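Local atomic coordinates of IWS1 (Encephalitozoon cuniculi, PDB entry 2XPP), a protein that probably takes part in regulating RNA polymerase II transcription, perhaps both at TBP recruitment and in steps after it. Residues Ser12-Met17 against Leu63-Gly68; Gly36-Val41 against Met78-Ile83; Ile44-Met49 against Arg84-Asp89; Ala52-Leu57 against Leu91-Ile96. All coordinates share one frame; numbering follows the deposited sequence.

Contact 1 of 4, residues Ser12-Met17 against Leu63-Gly68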
loop_
_atom_site.group_PDB
_atom_site.type_symbol
_atom_site.label_atom_id
_atom_site.label_comp_id
_atom_site.label_asym_id
_atom_site.label_seq_id
_atom_site.Cartn_x
_atom_site.Cartn_y
_atom_site.Cartn_z
ATOM N N SER A 12 6.518 1.609 -16.704
ATOM C CA SER A 12 7.206 0.292 -16.692
ATOM C C SER A 12 7.255 -0.385 -15.295
ATOM O O SER A 12 6.941 -1.579 -15.159
ATOM C CB SER A 12 8.610 0.427 -17.307
ATOM O OG SER A 12 9.383 -0.751 -17.086
ATOM N N LEU A 13 7.642 0.381 -14.281
ATOM C CA LEU A 13 7.664 -0.130 -12.910
ATOM C C LEU A 13 6.269 -0.534 -12.447
ATOM O O LEU A 13 6.111 -1.606 -11.874
ATOM C CB LEU A 13 8.300 0.885 -11.963
ATOM C CG LEU A 13 8.599 0.334 -10.563
ATOM C CD1 LEU A 13 9.530 -0.856 -10.648
ATOM C CD2 LEU A 13 9.207 1.433 -9.669
ATOM N N LYS A 14 5.260 0.296 -12.766
ATOM C CA LYS A 14 3.862 0.013 -12.443
ATOM C C LYS A 14 3.458 -1.336 -13.062
ATOM O O LYS A 14 2.927 -2.206 -12.362
ATOM C CB LYS A 14 2.975 1.138 -12.970
ATOM C CG LYS A 14 1.474 0.990 -12.542
ATOM C CD LYS A 14 0.600 2.087 -13.158
ATOM C CE LYS A 14 -0.884 1.868 -12.801
ATOM N NZ LYS A 14 -1.120 2.426 -11.426
ATOM N N LYS A 15 3.758 -1.533 -14.345
ATOM C CA LYS A 15 3.397 -2.781 -15.028
ATOM C C LYS A 15 4.138 -3.978 -14.419
ATOM O O LYS A 15 3.556 -5.080 -14.274
ATOM C CB LYS A 15 3.688 -2.657 -16.530
ATOM C CG LYS A 15 3.434 -3.957 -17.324
ATOM C CD LYS A 15 3.786 -3.807 -18.806
ATOM C CE LYS A 15 3.084 -4.853 -19.679
ATOM N NZ LYS A 15 2.899 -6.149 -18.967
ATOM N N ARG A 16 5.391 -3.764 -14.037
ATOM C CA ARG A 16 6.152 -4.838 -13.414
ATOM C C ARG A 16 5.500 -5.292 -12.099
ATOM O O ARG A 16 5.352 -6.510 -11.843
ATOM C CB ARG A 16 7.575 -4.399 -13.154
ATOM C CG ARG A 16 8.464 -5.520 -12.668
ATOM C CD ARG A 16 9.905 -5.024 -12.556
ATOM N NE ARG A 16 10.694 -6.023 -11.848
ATOM C CZ ARG A 16 11.902 -5.811 -11.346
ATOM N NH1 ARG A 16 12.498 -4.613 -11.488
ATOM N NH2 ARG A 16 12.515 -6.809 -10.715
ATOM N N MET A 17 5.074 -4.313 -11.289
ATOM C CA MET A 17 4.449 -4.608 -10.000
ATOM C C MET A 17 3.121 -5.294 -10.213
ATOM O O MET A 17 2.820 -6.260 -9.493
ATOM C CB MET A 17 4.235 -3.343 -9.191
ATOM C CG MET A 17 5.530 -2.881 -8.578
ATOM S SD MET A 17 5.264 -1.494 -7.413
ATOM C CE MET A 17 4.833 -2.442 -5.935
ATOM N N LEU A 63 0.348 3.983 -6.004
ATOM C CA LEU A 63 -0.225 3.573 -4.737
ATOM C C LEU A 63 -1.182 2.409 -4.892
ATOM O O LEU A 63 -1.351 1.630 -3.927
ATOM C CB LEU A 63 -0.891 4.734 -3.935
ATOM C CG LEU A 63 0.117 5.790 -3.519
ATOM C CD1 LEU A 63 -0.622 6.988 -2.886
ATOM C CD2 LEU A 63 1.204 5.275 -2.547
ATOM N N ASP A 64 -1.815 2.281 -6.065
ATOM C CA ASP A 64 -2.700 1.126 -6.350
ATOM C C ASP A 64 -1.916 -0.182 -6.280
ATOM O O ASP A 64 -2.419 -1.175 -5.701
ATOM C CB ASP A 64 -3.320 1.229 -7.762
ATOM C CG ASP A 64 -4.287 2.396 -7.925
ATOM O OD1 ASP A 64 -4.542 3.181 -6.983
ATOM O OD2 ASP A 64 -4.801 2.528 -9.053
ATOM N N GLU A 65 -0.710 -0.214 -6.863
ATOM C CA GLU A 65 0.108 -1.454 -6.896
ATOM C C GLU A 65 0.699 -1.717 -5.513
ATOM O O GLU A 65 0.758 -2.872 -5.066
ATOM C CB GLU A 65 1.256 -1.363 -7.921
ATOM C CG GLU A 65 0.716 -1.606 -9.349
ATOM C CD GLU A 65 -0.255 -0.531 -9.804
ATOM O OE1 GLU A 65 -0.013 0.689 -9.578
ATOM O OE2 GLU A 65 -1.285 -0.892 -10.402
ATOM N N ILE A 66 1.120 -0.646 -4.825
ATOM C CA ILE A 66 1.643 -0.825 -3.459
ATOM C C ILE A 66 0.543 -1.431 -2.556
ATOM O O ILE A 66 0.792 -2.421 -1.831
ATOM C CB ILE A 66 2.220 0.453 -2.879
ATOM C CG1 ILE A 66 3.509 0.800 -3.658
ATOM C CG2 ILE A 66 2.580 0.230 -1.383
ATOM C CD1 ILE A 66 4.007 2.276 -3.326
ATOM N N LYS A 67 -0.658 -0.851 -2.624
ATOM C CA LYS A 67 -1.842 -1.389 -1.930
ATOM C C LYS A 67 -2.053 -2.875 -2.262
ATOM O O LYS A 67 -2.228 -3.691 -1.364
ATOM C CB LYS A 67 -3.078 -0.629 -2.357
ATOM C CG LYS A 67 -4.404 -1.159 -1.744
ATOM C CD LYS A 67 -5.569 -0.342 -2.287
ATOM C CE LYS A 67 -6.838 -0.720 -1.599
ATOM N NZ LYS A 67 -7.968 -0.091 -2.393
ATOM N N GLY A 68 -2.072 -3.197 -3.552
ATOM C CA GLY A 68 -2.230 -4.612 -3.989
ATOM C C GLY A 68 -1.223 -5.554 -3.373
ATOM O O GLY A 68 -1.573 -6.687 -2.953
HETATM O O HOH W 1 -3.566 0.313 -11.133
HETATM O O HOH W 2 -3.673 3.431 -11.285
#
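Lys14 and Glu65 form a salt bridge between helix 5-30 and helix 62-70. Lys14 NZ donates to Glu65 OE1 at 2.8 Å, on the syn side of the carboxylate and 26° out of its plane. The lysine chain runs extended and then bends at its last torsion (chi4 82°), which turns NZ onto the carboxylate. NZ also donates to Glu60 O. The two side chains cross at about a right angle. Lys14 CG also lies close to the carboxylate, 3.3 Å from Glu65 OE1. The other oxygen, Glu65 OE2, accepts from Gln18 NE2.

The tight part lies deeper. Met17 CB meets Glu65 CB at 3.8 Å, and Met17 SD rests near the same carbon. Met17 CE reaches Ile66 CG1 more loosely, at 4.2 Å. Met17 is buried and also packs on Ile44 of helix 36-48.

The other side is wetter. Asp64 OD2 is 4.4 Å from Lys14 NZ, too far for a salt bridge, and water bridges the two. One water joins Lys14 NZ to Asp64 OD2 with 2.7 Å to each. Another gives bonds to Glu65 OE2 and Asp64 OD2 and takes a weak one from Lys14 NZ. The nearby negative charges probably favour a charged lysine.

The axes of the two segments run nearly parallel, 23° apart. This is the packing of two helices in an all-helical bundle, apolar inside and bridged by charge at its border.

Contact 2 of 4, residues Gly36-Val41 against Met78-Ile83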
loop_
_atom_site.group_PDB
_atom_site.type_symbol
_atom_site.label_atom_id
_atom_site.label_comp_id
_atom_site.label_asym_id
_atom_site.label_seq_id
_atom_site.Cartn_x
_atom_site.Cartn_y
_atom_site.Cartn_z
ATOM N N GLY A 36 6.973 -14.338 -6.243
ATOM C CA GLY A 36 7.344 -13.156 -7.064
ATOM C C GLY A 36 7.556 -11.892 -6.248
ATOM O O GLY A 36 8.559 -11.157 -6.462
ATOM N N LYS A 37 6.670 -11.647 -5.285
ATOM C CA LYS A 37 6.813 -10.446 -4.460
ATOM C C LYS A 37 8.066 -10.513 -3.640
ATOM O O LYS A 37 8.862 -9.552 -3.578
ATOM C CB LYS A 37 5.604 -10.239 -3.523
ATOM C CG LYS A 37 4.337 -9.846 -4.280
ATOM C CD LYS A 37 3.144 -9.595 -3.321
ATOM C CE LYS A 37 2.856 -10.798 -2.430
ATOM N NZ LYS A 37 2.495 -11.985 -3.240
ATOM N N ILE A 38 8.256 -11.644 -2.993
ATOM C CA ILE A 38 9.437 -11.735 -2.119
ATOM C C ILE A 38 10.753 -11.671 -2.890
ATOM O O ILE A 38 11.731 -11.113 -2.379
ATOM C CB ILE A 38 9.303 -12.954 -1.157
ATOM C CG1 ILE A 38 10.355 -12.887 -0.046
ATOM C CG2 ILE A 38 9.417 -14.254 -1.873
ATOM C CD1 ILE A 38 10.059 -11.814 0.985
ATOM N N GLU A 39 10.789 -12.233 -4.102
ATOM C CA GLU A 39 12.024 -12.283 -4.893
ATOM C C GLU A 39 12.368 -10.900 -5.488
ATOM O O GLU A 39 13.515 -10.653 -5.899
ATOM C CB GLU A 39 11.950 -13.356 -5.990
ATOM C CG GLU A 39 11.969 -14.783 -5.401
ATOM C CD GLU A 39 11.582 -15.894 -6.396
ATOM O OE1 GLU A 39 11.170 -15.572 -7.530
ATOM O OE2 GLU A 39 11.698 -17.106 -6.033
ATOM N N ASN A 40 11.380 -10.009 -5.525
ATOM C CA ASN A 40 11.552 -8.729 -6.222
ATOM C C ASN A 40 11.421 -7.511 -5.320
ATOM O O ASN A 40 11.713 -6.391 -5.755
ATOM C CB ASN A 40 10.543 -8.625 -7.368
ATOM C CG ASN A 40 10.891 -9.531 -8.517
ATOM O OD1 ASN A 40 11.754 -9.200 -9.338
ATOM N ND2 ASN A 40 10.274 -10.701 -8.572
ATOM N N VAL A 41 10.931 -7.704 -4.101
ATOM C CA VAL A 41 10.596 -6.565 -3.247
ATOM C C VAL A 41 11.803 -5.651 -2.965
ATOM O O VAL A 41 11.621 -4.417 -2.912
ATOM C CB VAL A 41 9.868 -6.944 -1.912
ATOM C CG1 VAL A 41 10.745 -7.759 -0.952
ATOM C CG2 VAL A 41 9.318 -5.698 -1.234
ATOM N N MET A 78 -1.650 -13.453 4.542
ATOM C CA MET A 78 -0.988 -12.156 4.295
ATOM C C MET A 78 0.369 -12.366 3.619
ATOM O O MET A 78 1.024 -13.395 3.844
ATOM C CB MET A 78 -0.815 -11.372 5.603
ATOM C CG MET A 78 -2.135 -11.035 6.301
ATOM S SD MET A 78 -3.262 -10.014 5.346
ATOM C CE MET A 78 -2.441 -8.397 5.365
ATOM N N PRO A 79 0.830 -11.348 2.863
ATOM C CA PRO A 79 2.177 -11.465 2.297
ATOM C C PRO A 79 3.243 -11.563 3.355
ATOM O O PRO A 79 3.030 -11.106 4.501
ATOM C CB PRO A 79 2.370 -10.152 1.531
ATOM C CG PRO A 79 1.161 -9.358 1.731
ATOM C CD PRO A 79 0.149 -10.086 2.516
ATOM N N ASN A 80 4.373 -12.172 2.973
ATOM C CA ASN A 80 5.529 -12.330 3.842
ATOM C C ASN A 80 5.875 -11.013 4.541
ATOM O O ASN A 80 5.780 -9.934 3.923
ATOM C CB ASN A 80 6.727 -12.786 2.994
ATOM C CG ASN A 80 7.887 -13.149 3.800
ATOM O OD1 ASN A 80 8.504 -12.309 4.475
ATOM N ND2 ASN A 80 8.247 -14.461 3.765
ATOM N N ILE A 81 6.201 -11.110 5.829
ATOM C CA ILE A 81 6.403 -9.892 6.656
ATOM C C ILE A 81 7.523 -8.996 6.047
ATOM O O ILE A 81 7.566 -7.759 6.285
ATOM C CB ILE A 81 6.685 -10.274 8.152
ATOM C CG1 ILE A 81 6.431 -9.039 9.060
ATOM C CG2 ILE A 81 8.077 -10.860 8.321
ATOM C CD1 ILE A 81 6.575 -9.300 10.503
ATOM N N LYS A 82 8.435 -9.594 5.282
ATOM C CA LYS A 82 9.505 -8.748 4.681
ATOM C C LYS A 82 8.899 -7.753 3.687
ATOM O O LYS A 82 9.323 -6.577 3.609
ATOM C CB LYS A 82 10.574 -9.611 4.038
ATOM C CG LYS A 82 11.547 -8.809 3.162
ATOM C CD LYS A 82 12.751 -9.659 2.831
ATOM C CE LYS A 82 13.444 -9.213 1.552
ATOM N NZ LYS A 82 13.062 -10.098 0.365
ATOM N N ILE A 83 7.880 -8.196 2.939
ATOM C CA ILE A 83 7.119 -7.326 2.065
ATOM C C ILE A 83 6.332 -6.245 2.810
ATOM O O ILE A 83 6.374 -5.043 2.442
ATOM C CB ILE A 83 6.143 -8.139 1.176
ATOM C CG1 ILE A 83 6.946 -9.209 0.411
ATOM C CG2 ILE A 83 5.290 -7.174 0.309
ATOM C CD1 ILE A 83 6.075 -10.411 0.035
#
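Ile38 CG1 and Lys82 CG both stand anti to their backbone N (chi1 -167° for Ile38); chi2 of Ile38 (73°) then sets CD1, which meets Lys82. The two side chains cross at about a right angle. Ile38 CD1 lies against the aliphatic part of Lys82, 3.8 Å from Lys82 CB. It also touches the side-chain amide of Asn80, 3.8 Å from Asn80 CG, and reaches Ile83 CG1 at 4.1 Å. One methyl therefore fits among three residues at the start of helix 81-92.

Asn80 is the N-cap of that helix. Its OD1 accepts from Lys82 N at 2.8 Å, in the carbonyl plane and on a lone pair, with an N-H...acceptor angle of 168°. The cap fixes the amide that Ile38 packs against.

Deeper in, Ile83 CD1 sits on Lys37 CB at 3.6 Å. Lys37 CE lies 4.0 Å from Pro79 CB. The lysine gives its carbon chain to this contact, while its NZ forms a salt bridge with Asp24. Val41 CG1 completes the packing, 3.5 Å from Lys82 NZ and 4.3 Å from Ile83 CG1.

The contact joins the first turns of helix 36-48 to the start of helix 81-92. Trp69 of helix 62-70 packs on Lys37 and Val41. Ile20 of helix 5-30 lies against Lys37, and Tyr113 of helix 106-115 against Pro79.

Contact 3 of 4, residues Ile44-Met49 against Arg84-Asp89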
loop_
_atom_site.group_PDB
_atom_site.type_symbol
_atom_site.label_atom_id
_atom_site.label_comp_id
_atom_site.label_asym_id
_atom_site.label_seq_id
_atom_site.Cartn_x
_atom_site.Cartn_y
_atom_site.Cartn_z
ATOM N N ILE A 44 12.552 -3.635 -6.284
ATOM C CA ILE A 44 11.466 -2.714 -6.601
ATOM C C ILE A 44 11.356 -1.607 -5.541
ATOM O O ILE A 44 11.126 -0.439 -5.879
ATOM C CB ILE A 44 10.146 -3.471 -6.835
ATOM C CG1 ILE A 44 10.245 -4.235 -8.171
ATOM C CG2 ILE A 44 8.910 -2.492 -6.813
ATOM C CD1 ILE A 44 9.089 -5.134 -8.467
ATOM N N SER A 45 11.487 -1.973 -4.269
ATOM C CA SER A 45 11.389 -0.976 -3.202
ATOM C C SER A 45 12.501 0.096 -3.298
ATOM O O SER A 45 12.265 1.281 -3.042
ATOM C CB SER A 45 11.329 -1.642 -1.827
ATOM O OG SER A 45 12.579 -2.256 -1.478
ATOM N N ASP A 46 13.694 -0.323 -3.668
ATOM C CA ASP A 46 14.784 0.618 -3.918
ATOM C C ASP A 46 14.413 1.626 -5.002
ATOM O O ASP A 46 14.661 2.820 -4.839
ATOM C CB ASP A 46 16.071 -0.112 -4.279
ATOM C CG ASP A 46 16.767 -0.705 -3.053
ATOM O OD1 ASP A 46 16.215 -0.624 -1.922
ATOM O OD2 ASP A 46 17.862 -1.263 -3.220
ATOM N N ILE A 47 13.808 1.165 -6.097
ATOM C CA ILE A 47 13.345 2.077 -7.142
ATOM C C ILE A 47 12.207 2.990 -6.668
ATOM O O ILE A 47 12.203 4.188 -6.978
ATOM C CB ILE A 47 12.916 1.322 -8.414
ATOM C CG1 ILE A 47 14.085 0.483 -8.931
ATOM C CG2 ILE A 47 12.345 2.287 -9.460
ATOM C CD1 ILE A 47 13.685 -0.557 -9.961
ATOM N N LEU A 48 11.260 2.433 -5.930
ATOM C CA LEU A 48 10.138 3.202 -5.414
ATOM C C LEU A 48 10.592 4.314 -4.492
ATOM O O LEU A 48 9.826 5.268 -4.255
ATOM C CB LEU A 48 9.171 2.298 -4.668
ATOM C CG LEU A 48 8.379 1.295 -5.499
ATOM C CD1 LEU A 48 7.629 0.425 -4.515
ATOM C CD2 LEU A 48 7.398 2.020 -6.452
ATOM N N MET A 49 11.813 4.193 -3.978
ATOM C CA MET A 49 12.384 5.231 -3.083
ATOM C C MET A 49 13.011 6.432 -3.821
ATOM O O MET A 49 13.435 7.391 -3.177
ATOM C CB MET A 49 13.481 4.639 -2.154
ATOM C CG MET A 49 13.044 3.481 -1.269
ATOM S SD MET A 49 12.308 4.104 0.218
ATOM C CE MET A 49 12.379 2.671 1.234
ATOM N N ARG A 84 5.663 -6.665 3.876
ATOM C CA ARG A 84 4.875 -5.761 4.722
ATOM C C ARG A 84 5.781 -4.650 5.252
ATOM O O ARG A 84 5.441 -3.454 5.155
ATOM C CB ARG A 84 4.223 -6.532 5.862
ATOM C CG ARG A 84 3.301 -7.621 5.277
ATOM C CD ARG A 84 2.240 -8.131 6.229
ATOM N NE ARG A 84 2.631 -8.468 7.604
ATOM C CZ ARG A 84 2.887 -9.715 8.034
ATOM N NH1 ARG A 84 2.908 -10.722 7.174
ATOM N NH2 ARG A 84 3.160 -9.962 9.316
ATOM N N LYS A 85 6.914 -5.037 5.806
ATOM C CA LYS A 85 7.833 -4.039 6.403
ATOM C C LYS A 85 8.383 -3.102 5.348
ATOM O O LYS A 85 8.366 -1.860 5.527
ATOM C CB LYS A 85 8.979 -4.737 7.108
ATOM C CG LYS A 85 8.496 -5.318 8.383
ATOM C CD LYS A 85 9.661 -5.960 9.081
ATOM C CE LYS A 85 9.199 -6.359 10.441
ATOM N NZ LYS A 85 10.339 -6.948 11.190
ATOM N N ARG A 86 8.863 -3.663 4.251
ATOM C CA ARG A 86 9.569 -2.838 3.283
ATOM C C ARG A 86 8.641 -1.838 2.565
ATOM O O ARG A 86 9.025 -0.695 2.384
ATOM C CB ARG A 86 10.233 -3.704 2.268
ATOM C CG ARG A 86 11.046 -2.892 1.314
ATOM C CD ARG A 86 12.327 -2.342 2.001
ATOM N NE ARG A 86 13.094 -1.625 0.996
ATOM C CZ ARG A 86 13.790 -0.515 1.183
ATOM N NH1 ARG A 86 13.853 0.051 2.386
ATOM N NH2 ARG A 86 14.420 0.024 0.151
ATOM N N LEU A 87 7.441 -2.277 2.219
ATOM C CA LEU A 87 6.455 -1.383 1.581
ATOM C C LEU A 87 5.956 -0.316 2.531
ATOM O O LEU A 87 5.691 0.791 2.088
ATOM C CB LEU A 87 5.303 -2.108 0.878
ATOM C CG LEU A 87 5.818 -2.874 -0.366
ATOM C CD1 LEU A 87 4.600 -3.546 -0.986
ATOM C CD2 LEU A 87 6.521 -1.956 -1.373
ATOM N N LEU A 88 5.809 -0.610 3.819
ATOM C CA LEU A 88 5.401 0.452 4.747
ATOM C C LEU A 88 6.548 1.466 4.831
ATOM O O LEU A 88 6.305 2.655 4.929
ATOM C CB LEU A 88 5.115 -0.076 6.161
ATOM C CG LEU A 88 3.789 -0.852 6.279
ATOM C CD1 LEU A 88 3.633 -1.237 7.725
ATOM C CD2 LEU A 88 2.542 -0.085 5.802
ATOM N N ASP A 89 7.797 0.983 4.814
ATOM C CA ASP A 89 8.971 1.893 4.811
ATOM C C ASP A 89 8.950 2.811 3.577
ATOM O O ASP A 89 9.235 4.036 3.706
ATOM C CB ASP A 89 10.263 1.058 4.829
ATOM C CG ASP A 89 11.535 1.896 4.799
ATOM O OD1 ASP A 89 11.631 2.920 5.532
ATOM O OD2 ASP A 89 12.468 1.480 4.058
#
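Ser45 and Arg86 meet where helix 36-48 and helix 81-92 run almost parallel, the axes of the two segments 10° apart. Arg86 carries most of the contact. Its CG, anti to the backbone N (chi1 -176°), already lies against Ser45, 3.2 Å from Ser45 OG, and the chain then bends at chi2. Arg86 NE donates to Ser45 OG at 2.6 Å, with an N-H...acceptor angle of 157°. The oxygen lies at the guanidinium edge, in its plane. A weak bond from NH2 reaches the same oxygen. Ser45 OG is also hydrogen-bonded to backbone carbonyls one turn back, those of Val41 and Glu42.

Arg86 NH2 forms a salt bridge with Asp46 OD1 at 2.8 Å, though the hydrogen bond in it is weak. The carboxylate and guanidinium planes are nearly perpendicular. Asp89, on the arginine's own helix, forms a second salt bridge through OD2 to NH1 of Arg86 at 2.6 Å. Asp46, Arg86 and Asp89 thus make a salt-bridge network across two helices of this TFIIS N-terminal-like bundle. Two carboxylates would be expected to stabilise the arginine's charge.

Met49 CE lies over one guanidinium face. Its approach is unusually close, and the position of the methyl is doubtful. On the buried side, Leu48 CD1 meets Leu87 CD2 at 4.1 Å. Leu13 and Ile62 pack on Leu48, while Trp69 and Leu70 pack on Leu87.

Contact 4 of 4, residues Ala52-Leu57 against Leu91-Ile96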
loop_
_atom_site.group_PDB
_atom_site.type_symbol
_atom_site.label_atom_id
_atom_site.label_comp_id
_atom_site.label_asym_id
_atom_site.label_seq_id
_atom_site.Cartn_x
_atom_site.Cartn_y
_atom_site.Cartn_z
ATOM N N ALA A 52 13.659 11.292 -7.563
ATOM C CA ALA A 52 13.461 11.865 -8.908
ATOM C C ALA A 52 12.228 11.220 -9.565
ATOM O O ALA A 52 11.543 11.872 -10.361
ATOM C CB ALA A 52 14.657 11.647 -9.765
ATOM N N LEU A 53 11.960 9.964 -9.230
ATOM C CA LEU A 53 10.799 9.254 -9.815
ATOM C C LEU A 53 9.491 9.485 -9.058
ATOM O O LEU A 53 8.389 9.142 -9.540
ATOM C CB LEU A 53 11.040 7.755 -9.860
ATOM C CG LEU A 53 12.004 7.134 -10.851
ATOM C CD1 LEU A 53 11.933 5.625 -10.625
ATOM C CD2 LEU A 53 11.608 7.486 -12.268
ATOM N N GLN A 54 9.598 10.047 -7.857
ATOM C CA GLN A 54 8.477 9.967 -6.912
ATOM C C GLN A 54 7.177 10.565 -7.410
ATOM O O GLN A 54 6.093 9.938 -7.304
ATOM C CB GLN A 54 8.838 10.601 -5.558
ATOM C CG GLN A 54 7.730 10.363 -4.524
ATOM C CD GLN A 54 8.181 10.682 -3.117
ATOM O OE1 GLN A 54 7.740 11.689 -2.544
ATOM N NE2 GLN A 54 9.120 9.857 -2.565
ATOM N N GLU A 55 7.248 11.793 -7.903
ATOM C CA GLU A 55 6.026 12.449 -8.337
ATOM C C GLU A 55 5.382 11.749 -9.515
ATOM O O GLU A 55 4.170 11.675 -9.576
ATOM C CB GLU A 55 6.277 13.891 -8.718
ATOM C CG GLU A 55 6.320 14.839 -7.524
ATOM C CD GLU A 55 5.045 14.769 -6.658
ATOM O OE1 GLU A 55 3.952 15.182 -7.104
ATOM O OE2 GLU A 55 5.158 14.296 -5.524
ATOM N N SER A 56 6.199 11.289 -10.464
ATOM C CA SER A 56 5.686 10.553 -11.621
ATOM C C SER A 56 5.027 9.267 -11.176
ATOM O O SER A 56 3.949 8.915 -11.656
ATOM C CB SER A 56 6.795 10.201 -12.604
ATOM O OG SER A 56 7.314 11.356 -13.205
ATOM N N LEU A 57 5.659 8.551 -10.233
ATOM C CA LEU A 57 5.083 7.331 -9.703
ATOM C C LEU A 57 3.707 7.603 -9.049
ATOM O O LEU A 57 2.738 6.864 -9.294
ATOM C CB LEU A 57 6.062 6.650 -8.728
ATOM C CG LEU A 57 7.286 5.997 -9.352
ATOM C CD1 LEU A 57 8.255 5.673 -8.232
ATOM C CD2 LEU A 57 6.915 4.730 -10.121
ATOM N N LEU A 91 6.268 3.738 1.726
ATOM C CA LEU A 91 5.144 4.682 1.878
ATOM C C LEU A 91 5.503 5.860 2.795
ATOM O O LEU A 91 5.104 6.994 2.526
ATOM C CB LEU A 91 3.934 3.923 2.423
ATOM C CG LEU A 91 3.279 2.992 1.408
ATOM C CD1 LEU A 91 2.308 2.149 2.108
ATOM C CD2 LEU A 91 2.575 3.759 0.268
ATOM N N LYS A 92 6.290 5.596 3.835
ATOM C CA LYS A 92 6.645 6.616 4.822
ATOM C C LYS A 92 7.462 7.731 4.167
ATOM O O LYS A 92 7.435 8.915 4.618
ATOM C CB LYS A 92 7.479 5.997 5.963
ATOM C CG LYS A 92 7.840 6.949 7.019
ATOM C CD LYS A 92 8.426 6.154 8.171
ATOM C CE LYS A 92 9.615 6.836 8.779
ATOM N NZ LYS A 92 10.114 5.974 9.898
ATOM N N THR A 93 8.184 7.367 3.107
ATOM C CA THR A 93 9.106 8.291 2.441
ATOM C C THR A 93 8.437 9.152 1.373
ATOM O O THR A 93 9.074 10.077 0.860
ATOM C CB THR A 93 10.327 7.590 1.760
ATOM O OG1 THR A 93 9.922 6.901 0.575
ATOM C CG2 THR A 93 11.070 6.626 2.719
ATOM N N MET A 94 7.202 8.831 1.018
ATOM C CA MET A 94 6.521 9.501 -0.106
ATOM C C MET A 94 5.688 10.710 0.307
ATOM O O MET A 94 5.050 10.698 1.382
ATOM C CB MET A 94 5.628 8.472 -0.824
ATOM C CG MET A 94 6.459 7.494 -1.585
ATOM S SD MET A 94 5.389 6.206 -2.233
ATOM C CE MET A 94 6.360 5.657 -3.616
ATOM N N LYS A 95 5.690 11.766 -0.534
ATOM C CA LYS A 95 4.907 12.965 -0.235
ATOM C C LYS A 95 3.453 12.733 -0.702
ATOM O O LYS A 95 3.034 13.245 -1.738
ATOM C CB LYS A 95 5.508 14.212 -0.903
ATOM C CG LYS A 95 6.858 14.572 -0.318
ATOM C CD LYS A 95 7.426 15.877 -0.840
ATOM C CE LYS A 95 8.834 16.107 -0.287
ATOM N NZ LYS A 95 9.505 17.391 -0.764
ATOM N N ILE A 96 2.716 12.010 0.137
ATOM C CA ILE A 96 1.351 11.537 -0.146
ATOM C C ILE A 96 0.307 12.504 0.387
ATOM O O ILE A 96 0.322 12.867 1.576
ATOM C CB ILE A 96 1.191 10.111 0.390
ATOM C CG1 ILE A 96 2.050 9.139 -0.451
ATOM C CG2 ILE A 96 -0.248 9.690 0.368
ATOM C CD1 ILE A 96 2.199 7.723 0.188
HETATM O O HOH W 3 9.840 12.804 -0.612
HETATM O O HOH W 4 3.345 14.891 -3.828
#
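Gln54 makes both direct hydrogen bonds of this contact, and both go to backbone atoms. Its OE1 accepts from Lys95 N at 2.9 Å, with an N-H...acceptor angle of 161°. The donor stands above the carbonyl plane, 51° out of it. Gln54 NE2 gives a weak bond to Thr93 O at 3.4 Å. The side-chain amide thus spans the backbone on both sides of Met94. Gln54 CG is anti to the backbone N (chi1 -173°), and the chain stays extended beyond it, which lets the amide reach across from helix 54-59.

Two waters add to these bonds. One donates to Gln54 OE1 and to Thr93 O. The other donates to Glu55 OE2 at 2.6 Å and to Lys95 O at 2.7 Å, joining groups that are 4.5 Å apart.

Van der Waals contacts fill in around the amide. Met94 CA lies 3.5 Å from Gln54 OE1, and Met94 CG lies 3.7 Å from Gln54 NE2. Lys95 CB and CG also touch Gln54 OE1, but the rest of that lysine leads away.

Lys95 is the centre of an inverse gamma turn in the chain that follows helix 81-92. Gln54 is buried, and its amide serves a backbone N-H and a carbonyl there. The chemistry is therefore mainly polar: one side chain and two waters hold this turn region against helix 54-59.

The first segments of contacts 1 to 4 follow in chain order, from helix 5-30 through helix 36-48 to helix 54-59. All four precede the second segments, which lie on helix 62-70 and from residue 78 to 96. Every pair of contacts therefore crosses along the chain. Contacts 2 and 3 share helix 36-48 and helix 81-92, with centres about 10 Å apart. Contact 4 continues along the second of these, its centre about 11 Å from that of contact 3. Contacts 2 and 4 lie on opposite sides of the chain's centre, their centres about 20 Å apart. Contact 1 touches the other three, partly through Leu13 and Leu63. Together they tie helices 5-30, 36-48 and 54-59 to helices 62-70 and 81-92 in one compact bundle.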